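Side-chain contacts in vestitone reductase (Medicago sativa, PDB 2P4H), which reduces (3R)-vestitone stereospecifically with NADPH, the penultimate step in making the defence compound medicarpin: residues T10-S15 against V225-V230; S15-S20 against R232-L237. All blocks are in the same frame, centred on the assembly; numbering follows the deposited sequence.

Interactions 1 and 2 join the same pair of helices, 12-23 and 227-239, at successive levels of a Rossmann-type domain; the centres of the two contacts lie about 8 Å apart. Interaction 1 lies at the N-terminal ends of the two helices, where 10-15 belongs to the predicted NADP(+)-binding loop; interaction 2 lies further along them. The order along the chain is 10-15, 15-20, 225-230, 232-237, with S15 shared. W16 bridges the two levels: its ring packs on V227, and NE1 of W16 hydrogen-bonds to OD1 of D228. The packing thus ties the start of the cofactor-binding fold to a helix some 210 residues later.

Interaction 1: residues T10-S15 against V225-V230; sequences TGFLGS and VHVDDV
The ring of F12 meets V227 obliquely, with CZ 3.9 Å from CG2 of V227; the two side chains come from opposite directions. I190, F194, P200 and I203 also pack on F12. The other flat group, the imidazole of H226, caps the start of helix 227-239. Its edge accepts the backbone N-H of D228 in the ring plane (D228 N to H226 ND1 2.9 Å, with an N-H...ND1 angle of 155°), a capping bond from the N-cap residue. Y303 stacks on this ring, and D311 bonds to NE2, so both nitrogens of the buried imidazole have partners.

Segment 10-15 runs from the glycine-rich loop after strand 3-7 into the first turn of helix 12-23, the signature of the Rossmann fold, and T10 to G14 are predicted to bind NADP(+). In the first turn of the helix, L13 adds a second apolar point of contact. Its CG stands anti to the backbone N (chi1 -177°), and CD1 reaches 3.8 Å from CG1 of V230 as the two side chains cross at about a right angle. The same methyl also approaches V227, CD1 to CG2 4.0 Å, so CG2 of V227 is shared by F12 and L13, while its CB also borders CZ of F12.

At the start of the helix, the carbonyl of G11, the N-cap residue, accepts twice from S15. The backbone N of S15 lies 2.9 Å from G11 O and S15 OG 2.7 Å from it, from opposite faces of the carbonyl plane; the hydroxyl is tilted 29° out of that plane.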
loop_
_atom_site.group_PDB
_atom_site.type_symbol
_atom_site.label_atom_id
_atom_site.label_comp_id
_atom_site.label_asym_id
_atom_site.label_seq_id
_atom_site.Cartn_x
_atom_site.Cartn_y
_atom_site.Cartn_z
ATOM N N THR A 10 -2.679 11.372 5.883
ATOM C CA THR A 10 -3.969 11.686 5.275
ATOM C C THR A 10 -4.230 10.886 4.004
ATOM O O THR A 10 -5.274 11.037 3.372
ATOM C CB THR A 10 -4.102 13.191 4.956
ATOM O OG1 THR A 10 -3.032 13.602 4.103
ATOM C CG2 THR A 10 -4.079 14.013 6.241
ATOM N N GLY A 11 -3.281 10.035 3.626
ATOM C CA GLY A 11 -3.472 9.219 2.442
ATOM C C GLY A 11 -4.390 8.048 2.748
ATOM O O GLY A 11 -4.677 7.765 3.909
ATOM N N PHE A 12 -4.855 7.367 1.707
ATOM C CA PHE A 12 -5.736 6.216 1.869
ATOM C C PHE A 12 -5.150 5.164 2.816
ATOM O O PHE A 12 -5.759 4.819 3.833
ATOM C CB PHE A 12 -6.025 5.616 0.482
ATOM C CG PHE A 12 -6.617 4.227 0.503
ATOM C CD1 PHE A 12 -7.646 3.887 1.380
ATOM C CD2 PHE A 12 -6.173 3.270 -0.404
ATOM C CE1 PHE A 12 -8.221 2.613 1.348
ATOM C CE2 PHE A 12 -6.743 1.999 -0.444
ATOM C CZ PHE A 12 -7.766 1.670 0.430
ATOM N N LEU A 13 -3.965 4.659 2.500
ATOM C CA LEU A 13 -3.361 3.636 3.347
ATOM C C LEU A 13 -2.939 4.176 4.711
ATOM O O LEU A 13 -3.222 3.566 5.747
ATOM C CB LEU A 13 -2.153 3.006 2.646
ATOM C CG LEU A 13 -1.498 1.877 3.446
ATOM C CD1 LEU A 13 -2.509 0.769 3.710
ATOM C CD2 LEU A 13 -0.294 1.343 2.685
ATOM N N GLY A 14 -2.259 5.318 4.712
ATOM C CA GLY A 14 -1.810 5.898 5.962
ATOM C C GLY A 14 -2.926 6.150 6.956
ATOM O O GLY A 14 -2.798 5.814 8.136
ATOM N N SER A 15 -4.024 6.741 6.493
ATOM C CA SER A 15 -5.129 7.028 7.396
ATOM C C SER A 15 -5.780 5.751 7.915
ATOM O O SER A 15 -6.191 5.693 9.074
ATOM C CB SER A 15 -6.169 7.938 6.723
ATOM O OG SER A 15 -6.735 7.354 5.565
ATOM N N VAL A 225 -5.542 -6.990 -2.404
ATOM C CA VAL A 225 -5.467 -7.232 -0.963
ATOM C C VAL A 225 -6.458 -6.306 -0.257
ATOM O O VAL A 225 -6.742 -5.213 -0.741
ATOM C CB VAL A 225 -4.035 -6.972 -0.400
ATOM C CG1 VAL A 225 -3.678 -5.493 -0.504
ATOM C CG2 VAL A 225 -3.945 -7.446 1.046
ATOM N N HIS A 226 -6.996 -6.760 0.871
ATOM C CA HIS A 226 -7.933 -5.956 1.653
ATOM C C HIS A 226 -7.093 -4.970 2.467
ATOM O O HIS A 226 -6.114 -5.361 3.106
ATOM C CB HIS A 226 -8.744 -6.857 2.592
ATOM C CG HIS A 226 -9.901 -6.167 3.247
ATOM N ND1 HIS A 226 -9.746 -5.093 4.096
ATOM C CD2 HIS A 226 -11.233 -6.403 3.176
ATOM C CE1 HIS A 226 -10.934 -4.696 4.520
ATOM N NE2 HIS A 226 -11.852 -5.475 3.976
ATOM N N VAL A 227 -7.473 -3.696 2.443
ATOM C CA VAL A 227 -6.724 -2.678 3.168
ATOM C C VAL A 227 -6.534 -2.989 4.654
ATOM O O VAL A 227 -5.483 -2.687 5.218
ATOM C CB VAL A 227 -7.380 -1.276 3.008
ATOM C CG1 VAL A 227 -8.714 -1.222 3.732
ATOM C CG2 VAL A 227 -6.438 -0.196 3.526
ATOM N N ASP A 228 -7.530 -3.594 5.298
ATOM C CA ASP A 228 -7.362 -3.889 6.715
ATOM C C ASP A 228 -6.376 -5.033 6.939
ATOM O O ASP A 228 -5.755 -5.121 8.002
ATOM C CB ASP A 228 -8.702 -4.187 7.392
ATOM C CG ASP A 228 -8.618 -4.062 8.902
ATOM O OD1 ASP A 228 -8.130 -3.016 9.377
ATOM O OD2 ASP A 228 -9.031 -5.002 9.616
ATOM N N ASP A 229 -6.230 -5.923 5.960
ATOM C CA ASP A 229 -5.238 -6.977 6.121
ATOM C C ASP A 229 -3.853 -6.339 5.986
ATOM O O ASP A 229 -2.891 -6.812 6.589
ATOM C CB ASP A 229 -5.422 -8.101 5.097
ATOM C CG ASP A 229 -6.338 -9.206 5.606
ATOM O OD1 ASP A 229 -6.294 -9.495 6.823
ATOM O OD2 ASP A 229 -7.084 -9.798 4.799
ATOM N N VAL A 230 -3.745 -5.260 5.209
ATOM C CA VAL A 230 -2.455 -4.588 5.083
ATOM C C VAL A 230 -2.106 -3.962 6.434
ATOM O O VAL A 230 -0.960 -4.030 6.878
ATOM C CB VAL A 230 -2.474 -3.483 4.001
ATOM C CG1 VAL A 230 -1.133 -2.754 3.988
ATOM C CG2 VAL A 230 -2.733 -4.097 2.635
#

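Interaction 2: residues S15-S20 against R232-L237; sequences SWIIKS and RAHIYL
CD1 of I17 sits over one face of the H234 imidazole in a CH-pi contact, 3.6 Å from the ring centroid and only 11° off the ring normal. The side chains cross at about a right angle, and the CD1 methyl stands almost over the ring centre. This is helix-to-helix packing on one side of the parallel seven-stranded sheet of the Rossmann fold, between its first helix, 12-23, and the later helix 227-239. A second point of contact is S20 with I235: OG of S20, set anti to its own backbone N (chi1 173°), lies 3.6 Å from CD1 of I235. The isoleucine chain is extended (chi2 176°), which carries that methyl across to the hydroxyl.

Around this first shell, the H234 ring is held from the sheet side. It meets the ring of F79, on strand 77-80, edge-to-face and also touches I121 and T123 of strand 119-125 and L185 of strand 182-187, while I17 covers one face. S20 packs in addition on A231, and N24 touches I235 while its ND2 bonds to the carbonyl of S20. One turn earlier on helix 12-23, W16 packs on A231 as well, and CD of K19 lies 3.7 Å above the plane of the W16 ring, offset toward the rim.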
loop_
_atom_site.group_PDB
_atom_site.type_symbol
_atom_site.label_atom_id
_atom_site.label_comp_id
_atom_site.label_asym_id
_atom_site.label_seq_id
_atom_site.Cartn_x
_atom_site.Cartn_y
_atom_site.Cartn_z
ATOM N N SER A 15 -4.024 6.741 6.493
ATOM C CA SER A 15 -5.129 7.028 7.396
ATOM C C SER A 15 -5.780 5.751 7.915
ATOM O O SER A 15 -6.191 5.693 9.074
ATOM C CB SER A 15 -6.169 7.938 6.723
ATOM O OG SER A 15 -6.735 7.354 5.565
ATOM N N TRP A 16 -5.868 4.719 7.079
ATOM C CA TRP A 16 -6.470 3.476 7.545
ATOM C C TRP A 16 -5.572 2.833 8.595
ATOM O O TRP A 16 -6.052 2.283 9.587
ATOM C CB TRP A 16 -6.708 2.494 6.394
ATOM C CG TRP A 16 -7.554 1.351 6.854
ATOM C CD1 TRP A 16 -7.124 0.141 7.324
ATOM C CD2 TRP A 16 -8.974 1.369 7.032
ATOM N NE1 TRP A 16 -8.193 -0.592 7.792
ATOM C CE2 TRP A 16 -9.339 0.141 7.623
ATOM C CE3 TRP A 16 -9.975 2.311 6.753
ATOM C CZ2 TRP A 16 -10.667 -0.171 7.943
ATOM C CZ3 TRP A 16 -11.291 2.003 7.071
ATOM C CH2 TRP A 16 -11.625 0.773 7.659
ATOM N N ILE A 17 -4.262 2.907 8.379
ATOM C CA ILE A 17 -3.315 2.345 9.331
ATOM C C ILE A 17 -3.392 3.092 10.667
ATOM O O ILE A 17 -3.279 2.476 11.728
ATOM C CB ILE A 17 -1.879 2.375 8.751
ATOM C CG1 ILE A 17 -1.743 1.263 7.704
ATOM C CG2 ILE A 17 -0.845 2.202 9.860
ATOM C CD1 ILE A 17 -0.381 1.189 7.035
ATOM N N ILE A 18 -3.594 4.408 10.625
ATOM C CA ILE A 18 -3.713 5.178 11.863
ATOM C C ILE A 18 -4.962 4.706 12.610
ATOM O O ILE A 18 -4.932 4.491 13.823
ATOM C CB ILE A 18 -3.815 6.694 11.574
ATOM C CG1 ILE A 18 -2.455 7.214 11.096
ATOM C CG2 ILE A 18 -4.281 7.444 12.823
ATOM C CD1 ILE A 18 -2.438 8.676 10.733
ATOM N N LYS A 19 -6.056 4.539 11.873
ATOM C CA LYS A 19 -7.312 4.064 12.449
ATOM C C LYS A 19 -7.071 2.721 13.143
ATOM O O LYS A 19 -7.459 2.518 14.298
ATOM C CB LYS A 19 -8.349 3.901 11.332
ATOM C CG LYS A 19 -9.654 3.245 11.744
ATOM C CD LYS A 19 -10.580 3.124 10.541
ATOM C CE LYS A 19 -11.880 2.405 10.879
ATOM N NZ LYS A 19 -11.668 0.978 11.234
ATOM N N SER A 20 -6.415 1.814 12.429
ATOM C CA SER A 20 -6.107 0.481 12.930
ATOM C C SER A 20 -5.216 0.502 14.169
ATOM O O SER A 20 -5.471 -0.212 15.141
ATOM C CB SER A 20 -5.430 -0.332 11.825
ATOM O OG SER A 20 -4.957 -1.576 12.308
ATOM N N ARG A 232 -3.207 -4.974 9.327
ATOM C CA ARG A 232 -2.922 -6.096 10.216
ATOM C C ARG A 232 -1.510 -6.636 9.982
ATOM O O ARG A 232 -0.821 -7.001 10.932
ATOM C CB ARG A 232 -3.954 -7.212 10.017
ATOM C CG ARG A 232 -5.344 -6.864 10.543
ATOM C CD ARG A 232 -6.360 -7.992 10.342
ATOM N NE ARG A 232 -5.994 -9.205 11.070
ATOM C CZ ARG A 232 -5.383 -10.255 10.530
ATOM N NH1 ARG A 232 -5.073 -10.262 9.243
ATOM N NH2 ARG A 232 -5.056 -11.294 11.288
ATOM N N ALA A 233 -1.078 -6.675 8.721
ATOM C CA ALA A 233 0.261 -7.167 8.395
ATOM C C ALA A 233 1.332 -6.260 8.994
ATOM O O ALA A 233 2.364 -6.743 9.455
ATOM C CB ALA A 233 0.433 -7.259 6.884
ATOM N N HIS A 234 1.094 -4.949 8.978
ATOM C CA HIS A 234 2.041 -3.998 9.555
ATOM C C HIS A 234 2.212 -4.274 11.045
ATOM O O HIS A 234 3.331 -4.354 11.549
ATOM C CB HIS A 234 1.548 -2.554 9.373
ATOM C CG HIS A 234 1.836 -1.974 8.021
ATOM N ND1 HIS A 234 2.829 -1.043 7.802
ATOM C CD2 HIS A 234 1.245 -2.182 6.822
ATOM C CE1 HIS A 234 2.835 -0.701 6.525
ATOM N NE2 HIS A 234 1.883 -1.378 5.909
ATOM N N ILE A 235 1.096 -4.422 11.748
ATOM C CA ILE A 235 1.145 -4.679 13.180
ATOM C C ILE A 235 1.798 -6.029 13.470
ATOM O O ILE A 235 2.599 -6.155 14.395
ATOM C CB ILE A 235 -0.274 -4.613 13.788
ATOM C CG1 ILE A 235 -0.811 -3.183 13.667
ATOM C CG2 ILE A 235 -0.243 -5.047 15.251
ATOM C CD1 ILE A 235 -2.247 -3.011 14.138
ATOM N N TYR A 236 1.472 -7.035 12.665
ATOM C CA TYR A 236 2.048 -8.362 12.848
ATOM C C TYR A 236 3.573 -8.337 12.727
ATOM O O TYR A 236 4.288 -8.883 13.572
ATOM C CB TYR A 236 1.481 -9.341 11.814
ATOM C CG TYR A 236 2.008 -10.747 11.987
ATOM C CD1 TYR A 236 1.423 -11.621 12.905
ATOM C CD2 TYR A 236 3.129 -11.181 11.284
ATOM C CE1 TYR A 236 1.947 -12.890 13.119
ATOM C CE2 TYR A 236 3.666 -12.449 11.493
ATOM C CZ TYR A 236 3.069 -13.299 12.411
ATOM O OH TYR A 236 3.591 -14.554 12.614
ATOM N N LEU A 237 4.074 -7.700 11.675
ATOM C CA LEU A 237 5.512 -7.633 11.450
ATOM C C LEU A 237 6.229 -6.758 12.475
ATOM O O LEU A 237 7.428 -6.916 12.703
ATOM C CB LEU A 237 5.787 -7.153 10.023
ATOM C CG LEU A 237 5.310 -8.170 8.978
ATOM C CD1 LEU A 237 5.341 -7.554 7.589
ATOM C CD2 LEU A 237 6.184 -9.418 9.043
#